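Local coordinates for cellulose biosynthesis protein BcsG (Salmonella typhimurium LT2, PDB 5OLT), which is required for cellulose biosynthesis and is represented here by the extramembrane, zinc-binding domain of this membrane protein of the alkaline phosphatase family, at residues A56-D60 with A206-S210; W198-E203 with E251-R257; N359-I363 with R372-W378. All blocks are in the same frame, centred on the assembly; numbering follows the deposited sequence.

Interaction 1. Residues A56-D60 with A206-S210; sequences AQPFD and ANSRS
Two loops that each lead into a strand can begin pairing just where the strands start, as 56-60 and 206-210 do; 56-60 and 208-210 are extended, the touching parts running 61° apart. Pro58 faces Arg209 (CA-CA 4.9 Å), and Asp60 and Ser210 (4.8 Å) form a parallel bridge. Ser210 N gives a weak hydrogen bond to Phe59 O (3.4 Å), which also receives a CA-H...O contact from Arg209 CA at 3.3 Å. With Asp60 at chi1 m and Ser210 at chi1 p, Ser210 OG donates to Asp60 OD1 at 2.7 Å; Asp60 OD2 is taken by a salt bridge to Arg257. Here the neighbouring parallel strands 60-66 and 210-216 of the central mixed sheet in this alkaline phosphatase-family domain start side by side. Arg209, p,t,p through chi3, lays one guanidinium face over Pro58 CA. Water carries its donors to the other backbone: Arg209 NE to water 2 (3.0 Å), which donates to Gln57 O (2.8 Å), and Arg209 NH2 to water 1 (2.8 Å), which donates weakly to Ala56 O (3.4 Å).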
ATOM      1  N   ALA A  56      19.175  19.059  -3.318  1.00 20.32           N
ATOM      2  CA  ALA A  56      17.907  18.304  -3.216  1.00 16.93           C
ATOM      3  C   ALA A  56      16.750  19.291  -3.122  1.00 19.33           C
ATOM      4  O   ALA A  56      16.889  20.405  -2.613  1.00 22.05           O
ATOM      5  CB  ALA A  56      17.913  17.385  -1.993  1.00 18.78           C
ATOM      6  N   GLN A  57      15.602  18.877  -3.637  0.50 16.98           N
ATOM      7  CA  GLN A  57      14.406  19.708  -3.637  0.50 16.09           C
ATOM      8  C   GLN A  57      13.391  19.171  -2.636  0.50 14.50           C
ATOM      9  O   GLN A  57      13.015  17.992  -2.723  0.50 15.60           O
ATOM     10  CB  GLN A  57      13.797  19.733  -5.036  0.50 16.44           C
ATOM     11  CG  GLN A  57      14.757  20.262  -6.081  0.50 17.81           C
ATOM     12  CD  GLN A  57      15.145  21.707  -5.820  0.50 20.23           C
ATOM     13  OE1 GLN A  57      14.289  22.571  -5.756  0.50 24.34           O
ATOM     14  NE2 GLN A  57      16.435  21.962  -5.641  0.50 21.71           N
ATOM     15  N   PRO A  58      12.930  20.016  -1.697  1.00 13.80           N
ATOM     16  CA  PRO A  58      11.915  19.591  -0.711  1.00 14.04           C
ATOM     17  C   PRO A  58      10.585  19.273  -1.400  1.00 13.68           C
ATOM     18  O   PRO A  58      10.207  19.900  -2.393  1.00 15.37           O
ATOM     19  CB  PRO A  58      11.739  20.822   0.192  1.00 16.44           C
ATOM     20  CG  PRO A  58      12.968  21.633  -0.014  1.00 22.48           C
ATOM     21  CD  PRO A  58      13.380  21.404  -1.424  1.00 16.98           C
ATOM     22  N   PHE A  59       9.916  18.268  -0.876  1.00 12.63           N
ATOM     23  CA  PHE A  59       8.555  17.947  -1.287  1.00 12.27           C
ATOM     24  C   PHE A  59       7.887  17.193  -0.145  1.00 12.36           C
ATOM     25  O   PHE A  59       8.568  16.809   0.823  1.00 12.58           O
ATOM     26  CB  PHE A  59       8.557  17.100  -2.574  1.00 12.36           C
ATOM     27  CG  PHE A  59       9.069  15.680  -2.393  1.00 11.63           C
ATOM     28  CD1 PHE A  59      10.446  15.411  -2.360  1.00 12.03           C
ATOM     29  CD2 PHE A  59       8.167  14.614  -2.223  1.00 12.56           C
ATOM     30  CE1 PHE A  59      10.909  14.110  -2.195  1.00 11.84           C
ATOM     31  CE2 PHE A  59       8.646  13.301  -2.086  1.00 12.55           C
ATOM     32  CZ  PHE A  59      10.022  13.050  -2.065  1.00 12.29           C
ATOM     33  N   ASP A  60       6.576  16.986  -0.269  1.00 12.59           N
ATOM     34  CA  ASP A  60       5.802  16.219   0.709  1.00 11.54           C
ATOM     35  C   ASP A  60       5.372  14.874   0.145  1.00 11.59           C
ATOM     36  O   ASP A  60       4.931  14.793  -1.014  1.00 13.29           O
ATOM     37  CB  ASP A  60       4.548  16.986   1.134  1.00 13.20           C
ATOM     38  CG  ASP A  60       4.846  18.302   1.775  1.00 16.53           C
ATOM     39  OD1 ASP A  60       5.810  18.362   2.561  1.00 19.95           O
ATOM     40  OD2 ASP A  60       4.081  19.286   1.518  1.00 22.22           O
ATOM     41  N   ALA A 206       6.226  25.893   4.597  1.00 54.15           N
ATOM     42  CA  ALA A 206       7.040  26.454   3.471  1.00 56.77           C
ATOM     43  C   ALA A 206       7.614  25.415   2.498  1.00 50.76           C
ATOM     44  O   ALA A 206       6.845  24.599   1.940  1.00 42.51           O
ATOM     45  CB  ALA A 206       8.081  27.497   3.924  1.00 47.79           C
ATOM     46  N   ASN A 207       8.938  25.478   2.290  1.00 50.11           N
ATOM     47  CA  ASN A 207       9.711  24.485   1.532  1.00 50.53           C
ATOM     48  C   ASN A 207      10.162  23.399   2.521  1.00 43.83           C
ATOM     49  O   ASN A 207      11.323  22.971   2.566  1.00 47.19           O
ATOM     50  CB  ASN A 207      10.913  25.138   0.821  1.00 47.25           C
ATOM     51  CG  ASN A 207      12.051  25.507   1.778  1.00 49.17           C
ATOM     52  OD1 ASN A 207      11.837  25.720   2.980  1.00 51.11           O
ATOM     53  ND2 ASN A 207      13.269  25.565   1.250  1.00 53.86           N
ATOM     54  N   SER A 208       9.230  22.987   3.355  1.00 37.51           N
ATOM     55  CA  SER A 208       9.499  21.874   4.232  1.00 33.89           C
ATOM     56  C   SER A 208       9.397  20.574   3.457  1.00 31.76           C
ATOM     57  O   SER A 208       8.766  20.469   2.379  1.00 26.57           O
ATOM     58  CB  SER A 208       8.539  21.876   5.409  1.00 41.59           C
ATOM     59  OG  SER A 208       9.170  22.392   6.571  1.00 51.90           O
ATOM     60  N   ARG A 209      10.071  19.584   3.988  1.00 22.55           N
ATOM     61  CA  ARG A 209       9.801  18.232   3.535  1.00 17.59           C
ATOM     62  C   ARG A 209       9.155  17.435   4.630  1.00 16.00           C
ATOM     63  O   ARG A 209       9.502  17.540   5.805  1.00 17.40           O
ATOM     64  CB  ARG A 209      10.987  17.524   2.867  1.00 25.87           C
ATOM     65  CG  ARG A 209      12.208  17.426   3.686  1.00 26.41           C
ATOM     66  CD  ARG A 209      13.365  16.745   2.977  1.00 20.89           C
ATOM     67  NE  ARG A 209      13.943  17.206   1.702  1.00 19.35           N
ATOM     68  CZ  ARG A 209      14.772  18.245   1.547  1.00 19.26           C
ATOM     69  NH1 ARG A 209      15.025  19.049   2.568  1.00 21.09           N
ATOM     70  NH2 ARG A 209      15.314  18.505   0.363  1.00 18.55           N
ATOM     71  N   SER A 210       8.164  16.659   4.228  1.00 13.56           N
ATOM     72  CA  SER A 210       7.368  15.921   5.210  1.00 13.65           C
ATOM     73  C   SER A 210       6.873  14.634   4.604  1.00 12.39           C
ATOM     74  O   SER A 210       6.788  14.504   3.401  1.00 12.24           O
ATOM     75  CB  SER A 210       6.187  16.740   5.714  1.00 14.58           C
ATOM     76  OG  SER A 210       5.187  16.887   4.715  1.00 15.79           O
TER
HETATM   77  O   HOH W   1      17.206  20.572   0.751  1.00 36.90           O
HETATM   78  O   HOH W   2      14.214  16.079  -1.067  1.00 16.76           O

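Interaction 2. Residues W198-E203 with E251-R257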
ATOM      1  N   TRP A 198      -4.759  18.944   6.437  1.00 14.01           N
ATOM      2  CA  TRP A 198      -3.377  18.598   6.171  1.00 13.36           C
ATOM      3  C   TRP A 198      -2.720  19.617   5.217  1.00 13.81           C
ATOM      4  O   TRP A 198      -1.594  20.081   5.459  1.00 15.52           O
ATOM      5  CB  TRP A 198      -3.337  17.181   5.567  1.00 14.34           C
ATOM      6  CG  TRP A 198      -1.995  16.746   5.101  1.00 12.72           C
ATOM      7  CD1 TRP A 198      -1.019  16.183   5.865  1.00 13.80           C
ATOM      8  CD2 TRP A 198      -1.455  16.871   3.788  1.00 12.92           C
ATOM      9  NE1 TRP A 198       0.096  15.946   5.118  1.00 13.70           N
ATOM     10  CE2 TRP A 198      -0.131  16.358   3.829  1.00 12.31           C
ATOM     11  CE3 TRP A 198      -1.959  17.352   2.571  1.00 14.51           C
ATOM     12  CZ2 TRP A 198       0.687  16.306   2.702  1.00 14.79           C
ATOM     13  CZ3 TRP A 198      -1.135  17.323   1.458  1.00 16.22           C
ATOM     14  CH2 TRP A 198       0.179  16.811   1.534  1.00 15.59           C
ATOM     15  N   LEU A 199      -3.437  19.988   4.163  1.00 13.74           N
ATOM     16  CA  LEU A 199      -2.906  20.894   3.126  1.00 15.34           C
ATOM     17  C   LEU A 199      -2.641  22.302   3.683  1.00 17.05           C
ATOM     18  O   LEU A 199      -1.645  22.918   3.342  1.00 20.01           O
ATOM     19  CB  LEU A 199      -3.852  20.965   1.922  1.00 16.50           C
ATOM     20  CG  LEU A 199      -3.320  21.791   0.735  1.00 17.74           C
ATOM     21  CD1 LEU A 199      -1.950  21.318   0.233  1.00 19.60           C
ATOM     22  CD2 LEU A 199      -4.361  21.752  -0.388  1.00 20.93           C
ATOM     23  N   THR A 200      -3.521  22.805   4.538  0.70 18.43           N
ATOM     24  CA  THR A 200      -3.282  24.120   5.184  0.70 23.33           C
ATOM     25  C   THR A 200      -2.017  24.030   6.069  0.70 26.12           C
ATOM     26  O   THR A 200      -1.151  24.920   6.032  0.70 28.39           O
ATOM     27  CB  THR A 200      -4.454  24.562   6.082  0.70 27.72           C
ATOM     28  OG1 THR A 200      -4.497  23.730   7.247  0.70 33.95           O
ATOM     29  CG2 THR A 200      -5.818  24.518   5.337  0.70 24.14           C
ATOM     30  N   GLY A 201      -1.907  22.943   6.850  1.00 25.31           N
ATOM     31  CA  GLY A 201      -0.752  22.755   7.767  1.00 27.60           C
ATOM     32  C   GLY A 201       0.583  22.756   7.032  1.00 28.83           C
ATOM     33  O   GLY A 201       1.561  23.376   7.503  1.00 29.46           O
ATOM     34  N   GLU A 202       0.616  22.092   5.865  1.00 25.65           N
ATOM     35  CA  GLU A 202       1.857  21.925   5.068  1.00 30.19           C
ATOM     36  C   GLU A 202       2.240  23.236   4.412  1.00 32.91           C
ATOM     37  O   GLU A 202       3.454  23.644   4.280  1.00 26.43           O
ATOM     38  CB  GLU A 202       1.712  20.826   3.993  1.00 28.62           C
ATOM     39  CG  GLU A 202       1.764  19.370   4.515  1.00 33.83           C
ATOM     40  CD  GLU A 202       2.785  19.073   5.642  1.00 45.39           C
ATOM     41  OE1 GLU A 202       3.838  19.759   5.805  1.00 43.14           O
ATOM     42  OE2 GLU A 202       2.537  18.101   6.396  1.00 45.99           O
ATOM     43  N   GLU A 203       1.183  23.909   4.001  1.00 31.00           N
ATOM     44  CA  GLU A 203       1.306  25.204   3.393  0.70 31.75           C
ATOM     45  C   GLU A 203       1.860  26.191   4.435  1.00 33.28           C
ATOM     46  O   GLU A 203       2.609  27.085   4.075  1.00 34.60           O
ATOM     47  CB  GLU A 203      -0.029  25.655   2.779  0.70 30.58           C
ATOM     48  CG  GLU A 203      -0.397  25.042   1.425  0.70 36.77           C
ATOM     49  CD  GLU A 203      -1.854  25.278   1.010  0.70 40.57           C
ATOM     50  OE1 GLU A 203      -2.718  25.525   1.887  0.70 41.17           O
ATOM     51  OE2 GLU A 203      -2.155  25.214  -0.202  0.70 42.66           O
ATOM     52  N   GLU A 251      -7.474  20.281  -5.707  1.00 16.70           N
ATOM     53  CA  GLU A 251      -6.939  21.249  -4.743  1.00 18.68           C
ATOM     54  C   GLU A 251      -5.421  21.217  -4.710  1.00 16.53           C
ATOM     55  O   GLU A 251      -4.769  22.285  -4.659  1.00 18.17           O
ATOM     56  CB  GLU A 251      -7.493  21.052  -3.321  1.00 22.69           C
ATOM     57  CG  GLU A 251      -8.944  21.445  -3.143  1.00 28.22           C
ATOM     58  CD  GLU A 251      -9.213  22.845  -3.677  1.00 37.51           C
ATOM     59  OE1 GLU A 251      -8.682  23.820  -3.084  1.00 44.59           O
ATOM     60  OE2 GLU A 251      -9.937  22.970  -4.704  1.00 43.51           O
ATOM     61  N   LEU A 252      -4.849  20.013  -4.784  1.00 16.14           N
ATOM     62  CA  LEU A 252      -3.390  19.882  -4.738  1.00 15.60           C
ATOM     63  C   LEU A 252      -2.764  20.476  -5.969  1.00 16.02           C
ATOM     64  O   LEU A 252      -1.738  21.184  -5.859  1.00 17.12           O
ATOM     65  CB  LEU A 252      -2.928  18.428  -4.622  1.00 18.03           C
ATOM     66  CG  LEU A 252      -2.811  17.813  -3.248  1.00 20.62           C
ATOM     67  CD1 LEU A 252      -2.138  16.477  -3.472  1.00 19.38           C
ATOM     68  CD2 LEU A 252      -2.011  18.645  -2.274  1.00 21.36           C
ATOM     69  N   GLU A 253      -3.352  20.204  -7.142  1.00 15.27           N
ATOM     70  CA  GLU A 253      -2.881  20.798  -8.401  0.70 19.15           C
ATOM     71  C   GLU A 253      -2.897  22.329  -8.266  1.00 19.87           C
ATOM     72  O   GLU A 253      -1.914  23.002  -8.598  1.00 21.18           O
ATOM     73  CB  GLU A 253      -3.757  20.357  -9.581  0.70 22.97           C
ATOM     74  CG  GLU A 253      -3.450  18.976 -10.145  0.70 25.75           C
ATOM     75  CD  GLU A 253      -4.562  18.355 -11.013  0.70 34.87           C
ATOM     76  OE1 GLU A 253      -5.634  18.981 -11.251  0.70 36.51           O
ATOM     77  OE2 GLU A 253      -4.356  17.205 -11.464  0.70 38.16           O
ATOM     78  N   LYS A 254      -3.997  22.882  -7.755  1.00 19.65           N
ATOM     79  CA  LYS A 254      -4.121  24.358  -7.635  1.00 21.76           C
ATOM     80  C   LYS A 254      -3.074  24.953  -6.687  1.00 21.46           C
ATOM     81  O   LYS A 254      -2.633  26.091  -6.866  1.00 22.22           O
ATOM     82  CB  LYS A 254      -5.502  24.767  -7.128  1.00 25.23           C
ATOM     83  CG  LYS A 254      -6.664  24.604  -8.097  1.00 31.56           C
ATOM     84  CD  LYS A 254      -7.942  24.932  -7.338  1.00 38.87           C
ATOM     85  CE  LYS A 254      -9.182  24.832  -8.207  1.00 40.78           C
ATOM     86  NZ  LYS A 254     -10.383  24.906  -7.331  1.00 48.52           N
ATOM     87  N   SER A 255      -2.645  24.182  -5.690  1.00 21.31           N
ATOM     88  CA  SER A 255      -1.745  24.680  -4.658  1.00 20.73           C
ATOM     89  C   SER A 255      -0.345  24.926  -5.218  1.00 19.89           C
ATOM     90  O   SER A 255       0.416  25.690  -4.621  1.00 23.42           O
ATOM     91  CB  SER A 255      -1.651  23.685  -3.498  1.00 19.74           C
ATOM     92  OG  SER A 255      -0.764  22.629  -3.826  1.00 19.02           O
ATOM     93  N   GLY A 256      -0.014  24.259  -6.326  1.00 19.11           N
ATOM     94  CA  GLY A 256       1.336  24.244  -6.884  1.00 20.00           C
ATOM     95  C   GLY A 256       2.424  23.561  -6.048  1.00 20.71           C
ATOM     96  O   GLY A 256       3.572  23.523  -6.477  1.00 25.12           O
ATOM     97  N   ARG A 257       2.068  23.013  -4.889  1.00 18.76           N
ATOM     98  CA  ARG A 257       3.019  22.310  -4.032  1.00 17.38           C
ATOM     99  C   ARG A 257       3.558  21.045  -4.706  1.00 16.03           C
ATOM    100  O   ARG A 257       2.872  20.374  -5.482  1.00 15.78           O
ATOM    101  CB  ARG A 257       2.372  21.954  -2.696  1.00 17.78           C
ATOM    102  CG  ARG A 257       1.920  23.158  -1.864  1.00 22.11           C
ATOM    103  CD  ARG A 257       1.484  22.699  -0.488  1.00 25.83           C
ATOM    104  NE  ARG A 257       2.579  22.122   0.288  1.00 31.01           N
ATOM    105  CZ  ARG A 257       3.598  22.799   0.829  1.00 33.79           C
ATOM    106  NH1 ARG A 257       3.701  24.113   0.697  1.00 35.84           N
ATOM    107  NH2 ARG A 257       4.520  22.159   1.528  1.00 39.00           N
TER
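Side-chain conformation decides how two helices nearly 12 Å apart can still touch. The axes of 198-203 and 251-255 run almost parallel, crossing at -17° with a closest approach of 11.9 Å, so the gap is bridged by side chains. Leu199 (t,p) and Leu252 (m,t) both leave their backbones sideways and bend into the space between, bringing Leu199 CD1 to 3.7 Å from Leu252 CD2. The same Leu252 methyl, CD2, meets the edge of the Trp198 ring, 4.1 Å from Trp198 CZ3; that indole, with chi1 t, hydrogen-bonds through NE1 to Thr212 on strand 210-216. The two helices are thus neighbours on one face of the central mixed sheet, each followed by a strand of it, as in an alpha/beta fold of the alkaline phosphatase family. Beyond Leu252, Gly256 is the first residue to leave helical angles, with positive phi. Ser255, at chi1 p, donates OG to Leu252 O (2.7 Å); Arg257 N in turn donates to Ser255 OG (3.0 Å), an ST turn. Arg257 then reaches back across the gap: chi1 m and chi2 t place Arg257 CD 3.8 Å from Leu199 CD1 and 3.6 Å from Glu203 CG, and chi3 p turns one guanidinium face over Glu202 O and Glu203 CA. Glu202 O is 3.3 Å from Arg257 NH2, but the angle rules out a hydrogen bond; the guanidinium's salt-bridge partner is Asp60.

Interaction 3. Residues N359-I363 with R372-W378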
ATOM      1  N   ASN A 359      -3.045 -17.328  11.100  1.00 14.39           N
ATOM      2  CA  ASN A 359      -3.372 -18.736  10.989  1.00 18.21           C
ATOM      3  C   ASN A 359      -3.351 -19.337   9.599  1.00 17.31           C
ATOM      4  O   ASN A 359      -3.603 -20.517   9.420  1.00 20.64           O
ATOM      5  CB  ASN A 359      -4.770 -18.944  11.587  1.00 24.70           C
ATOM      6  CG  ASN A 359      -4.828 -18.715  13.084  1.00 26.12           C
ATOM      7  OD1 ASN A 359      -5.054 -17.595  13.571  1.00 30.14           O
ATOM      8  ND2 ASN A 359      -4.700 -19.807  13.831  1.00 30.33           N
ATOM      9  N   ALA A 360      -3.070 -18.517   8.593  1.00 14.37           N
ATOM     10  CA  ALA A 360      -3.253 -18.964   7.224  1.00 12.65           C
ATOM     11  C   ALA A 360      -2.264 -18.283   6.315  1.00 11.85           C
ATOM     12  O   ALA A 360      -1.966 -17.090   6.493  1.00 12.57           O
ATOM     13  CB  ALA A 360      -4.668 -18.639   6.758  1.00 14.75           C
ATOM     14  N   VAL A 361      -1.765 -19.057   5.347  1.00 11.44           N
ATOM     15  CA  VAL A 361      -0.946 -18.511   4.235  1.00  9.97           C
ATOM     16  C   VAL A 361      -1.630 -18.880   2.921  1.00 10.51           C
ATOM     17  O   VAL A 361      -2.130 -20.006   2.761  1.00 11.28           O
ATOM     18  CB  VAL A 361       0.493 -19.104   4.238  1.00 10.87           C
ATOM     19  CG1 VAL A 361       1.328 -18.454   3.158  1.00 11.34           C
ATOM     20  CG2 VAL A 361       1.222 -18.923   5.591  1.00 12.74           C
ATOM     21  N   VAL A 362      -1.676 -17.906   2.002  1.00  9.68           N
ATOM     22  CA  VAL A 362      -2.216 -18.137   0.673  1.00  9.60           C
ATOM     23  C   VAL A 362      -1.093 -17.801  -0.305  1.00  9.45           C
ATOM     24  O   VAL A 362      -0.448 -16.747  -0.200  1.00  9.66           O
ATOM     25  CB  VAL A 362      -3.447 -17.257   0.387  1.00  9.57           C
ATOM     26  CG1 VAL A 362      -3.878 -17.377  -1.062  1.00 11.66           C
ATOM     27  CG2 VAL A 362      -4.585 -17.682   1.299  1.00 10.73           C
ATOM     28  N   ILE A 363      -0.900 -18.682  -1.282  1.00  9.26           N
ATOM     29  CA  ILE A 363       0.072 -18.454  -2.375  1.00  9.86           C
ATOM     30  C   ILE A 363      -0.555 -18.791  -3.711  1.00 10.12           C
ATOM     31  O   ILE A 363      -1.596 -19.460  -3.773  1.00 11.54           O
ATOM     32  CB  ILE A 363       1.384 -19.285  -2.203  1.00 10.47           C
ATOM     33  CG1 ILE A 363       1.127 -20.789  -2.417  1.00 11.62           C
ATOM     34  CG2 ILE A 363       1.981 -18.988  -0.811  1.00 11.35           C
ATOM     35  CD1 ILE A 363       2.384 -21.669  -2.323  1.00 13.67           C
ATOM     36  N   ARG A 372      -2.683 -22.742   3.178  1.00  9.84           N
ATOM     37  CA  ARG A 372      -2.162 -23.588   4.267  1.00 11.28           C
ATOM     38  C   ARG A 372      -2.674 -23.054   5.576  1.00 11.60           C
ATOM     39  O   ARG A 372      -2.458 -21.887   5.925  1.00 12.09           O
ATOM     40  CB  ARG A 372      -0.637 -23.555   4.290  1.00 12.84           C
ATOM     41  CG  ARG A 372      -0.092 -24.617   5.242  1.00 13.50           C
ATOM     42  CD  ARG A 372       1.421 -24.632   5.265  1.00 15.78           C
ATOM     43  NE  ARG A 372       1.942 -23.427   5.902  1.00 15.35           N
ATOM     44  CZ  ARG A 372       3.228 -23.074   5.886  1.00 15.11           C
ATOM     45  NH1 ARG A 372       4.123 -23.816   5.195  1.00 15.67           N
ATOM     46  NH2 ARG A 372       3.607 -21.981   6.537  1.00 16.87           N
ATOM     47  N   LEU A 373      -3.405 -23.909   6.284  1.00 13.82           N
ATOM     48  CA  LEU A 373      -3.953 -23.546   7.591  1.00 15.08           C
ATOM     49  C   LEU A 373      -2.986 -24.046   8.669  1.00 16.80           C
ATOM     50  O   LEU A 373      -2.685 -25.248   8.740  1.00 17.85           O
ATOM     51  CB  LEU A 373      -5.370 -24.143   7.720  1.00 15.76           C
ATOM     52  CG  LEU A 373      -6.331 -23.737   6.582  1.00 16.34           C
ATOM     53  CD1 LEU A 373      -7.625 -24.496   6.639  1.00 18.13           C
ATOM     54  CD2 LEU A 373      -6.580 -22.217   6.570  1.00 17.89           C
ATOM     55  N   ASN A 374      -2.443 -23.106   9.451  1.00 17.29           N
ATOM     56  CA  ASN A 374      -1.636 -23.369  10.638  1.00 20.24           C
ATOM     57  C   ASN A 374      -0.479 -24.287  10.394  1.00 22.26           C
ATOM     58  O   ASN A 374      -0.162 -25.124  11.255  1.00 27.55           O
ATOM     59  CB  ASN A 374      -2.526 -23.915  11.785  1.00 23.70           C
ATOM     60  CG  ASN A 374      -3.658 -22.949  12.152  1.00 28.08           C
ATOM     61  OD1 ASN A 374      -3.390 -21.812  12.569  1.00 31.53           O
ATOM     62  ND2 ASN A 374      -4.935 -23.393  12.001  1.00 28.77           N
ATOM     63  N   GLY A 375       0.163 -24.163   9.232  1.00 20.82           N
ATOM     64  CA  GLY A 375       1.362 -24.953   9.000  1.00 22.57           C
ATOM     65  C   GLY A 375       1.112 -26.393   8.574  1.00 27.86           C
ATOM     66  O   GLY A 375       2.077 -27.125   8.353  1.00 34.84           O
ATOM     67  N   GLY A 376      -0.165 -26.772   8.424  1.00 29.16           N
ATOM     68  CA  GLY A 376      -0.593 -28.084   7.913  1.00 23.62           C
ATOM     69  C   GLY A 376      -0.362 -28.311   6.404  1.00 23.26           C
ATOM     70  O   GLY A 376       0.507 -27.665   5.808  1.00 24.89           O
ATOM     71  N   ASP A 377      -1.103 -29.239   5.799  1.00 22.06           N
ATOM     72  CA  ASP A 377      -1.011 -29.554   4.351  0.70 22.24           C
ATOM     73  C   ASP A 377      -1.680 -28.473   3.502  1.00 20.20           C
ATOM     74  O   ASP A 377      -2.776 -28.018   3.841  1.00 22.34           O
ATOM     75  CB  ASP A 377      -1.743 -30.853   3.996  0.70 25.57           C
ATOM     76  CG  ASP A 377      -1.056 -32.113   4.532  0.70 30.63           C
ATOM     77  OD1 ASP A 377       0.201 -32.203   4.560  0.70 30.56           O
ATOM     78  OD2 ASP A 377      -1.803 -33.037   4.901  0.70 37.05           O
ATOM     79  N   TRP A 378      -1.055 -28.121   2.381  1.00 16.08           N
ATOM     80  CA  TRP A 378      -1.669 -27.202   1.425  1.00 14.23           C
ATOM     81  C   TRP A 378      -2.889 -27.813   0.777  1.00 14.98           C
ATOM     82  O   TRP A 378      -2.927 -29.023   0.472  1.00 18.31           O
ATOM     83  CB  TRP A 378      -0.673 -26.778   0.339  1.00 13.55           C
ATOM     84  CG  TRP A 378       0.466 -25.992   0.879  1.00 12.41           C
ATOM     85  CD1 TRP A 378       1.650 -26.485   1.342  1.00 12.96           C
ATOM     86  CD2 TRP A 378       0.576 -24.555   0.975  1.00 12.01           C
ATOM     87  NE1 TRP A 378       2.461 -25.477   1.773  1.00 12.56           N
ATOM     88  CE2 TRP A 378       1.839 -24.267   1.551  1.00 10.99           C
ATOM     89  CE3 TRP A 378      -0.296 -23.489   0.671  1.00 10.92           C
ATOM     90  CZ2 TRP A 378       2.268 -22.965   1.825  1.00 11.79           C
ATOM     91  CZ3 TRP A 378       0.120 -22.199   0.951  1.00 11.64           C
ATOM     92  CH2 TRP A 378       1.412 -21.935   1.491  1.00 12.17           C
TER
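At the apolar centre the indole of Trp378 lies beside Val361 and Ile363. Ile363 CD1 sits over the six-membered ring of Trp378, 4.1 Å from the centroid, in a CH-pi contact; Ile363 CG2 and Val361 CG1 approach Trp378 CH2 at 3.8 and 3.9 Å. Helix 27-42 closes this side, where Asn31 OD1 accepts from both Trp378 NE1 and Arg372 NH1. On the other face, Ala360 CB meets Leu373 CD2 at 4.1 Å. Between the faces runs the backbone pairing: Val361 and Arg372 form a hydrogen-bonded antiparallel pair (Val361 N to Arg372 O 3.0 Å, Arg372 N to Val361 O 2.8 Å), and Ala360 and Leu373 the adjoining non-hydrogen-bonded pair. At the polar edge Asn374 N donates to Asn359 O (2.8 Å), and Asn359 ND2 to Asn374 OD1 (2.7 Å). A type I' turn, Leu373 to Gly376, with Asn374 and Gly375 central, carries the chain from strand 368-373 toward edge strand 379-380, while 360-365 and 368-373 form the antiparallel hairpin of a small four-stranded sheet.

How the interactions relate
Interactions 1 and 2 form one continuous cluster, their centres about 12 Å apart and their segments alternating along the chain. The joint is a salt bridge, Asp60 OD2 to Arg257 NH2 at 2.9 Å, linking the start of strand 60-66 to the exit of helix 234-255; Glu202 OE1 also packs 3.4 Å from Ser210 OG. Interaction 3 follows later in sequence, on the opposite side of the chain's centre: its centre is about 44 Å from that of interaction 1 and about 46 Å from that of interaction 2, with nearest atoms about 31 and 33 Å apart. It belongs to a separate, small antiparallel sheet. None of the three includes a ligand of the zinc, which is held by Cys67, Ser102, Glu266 and His267.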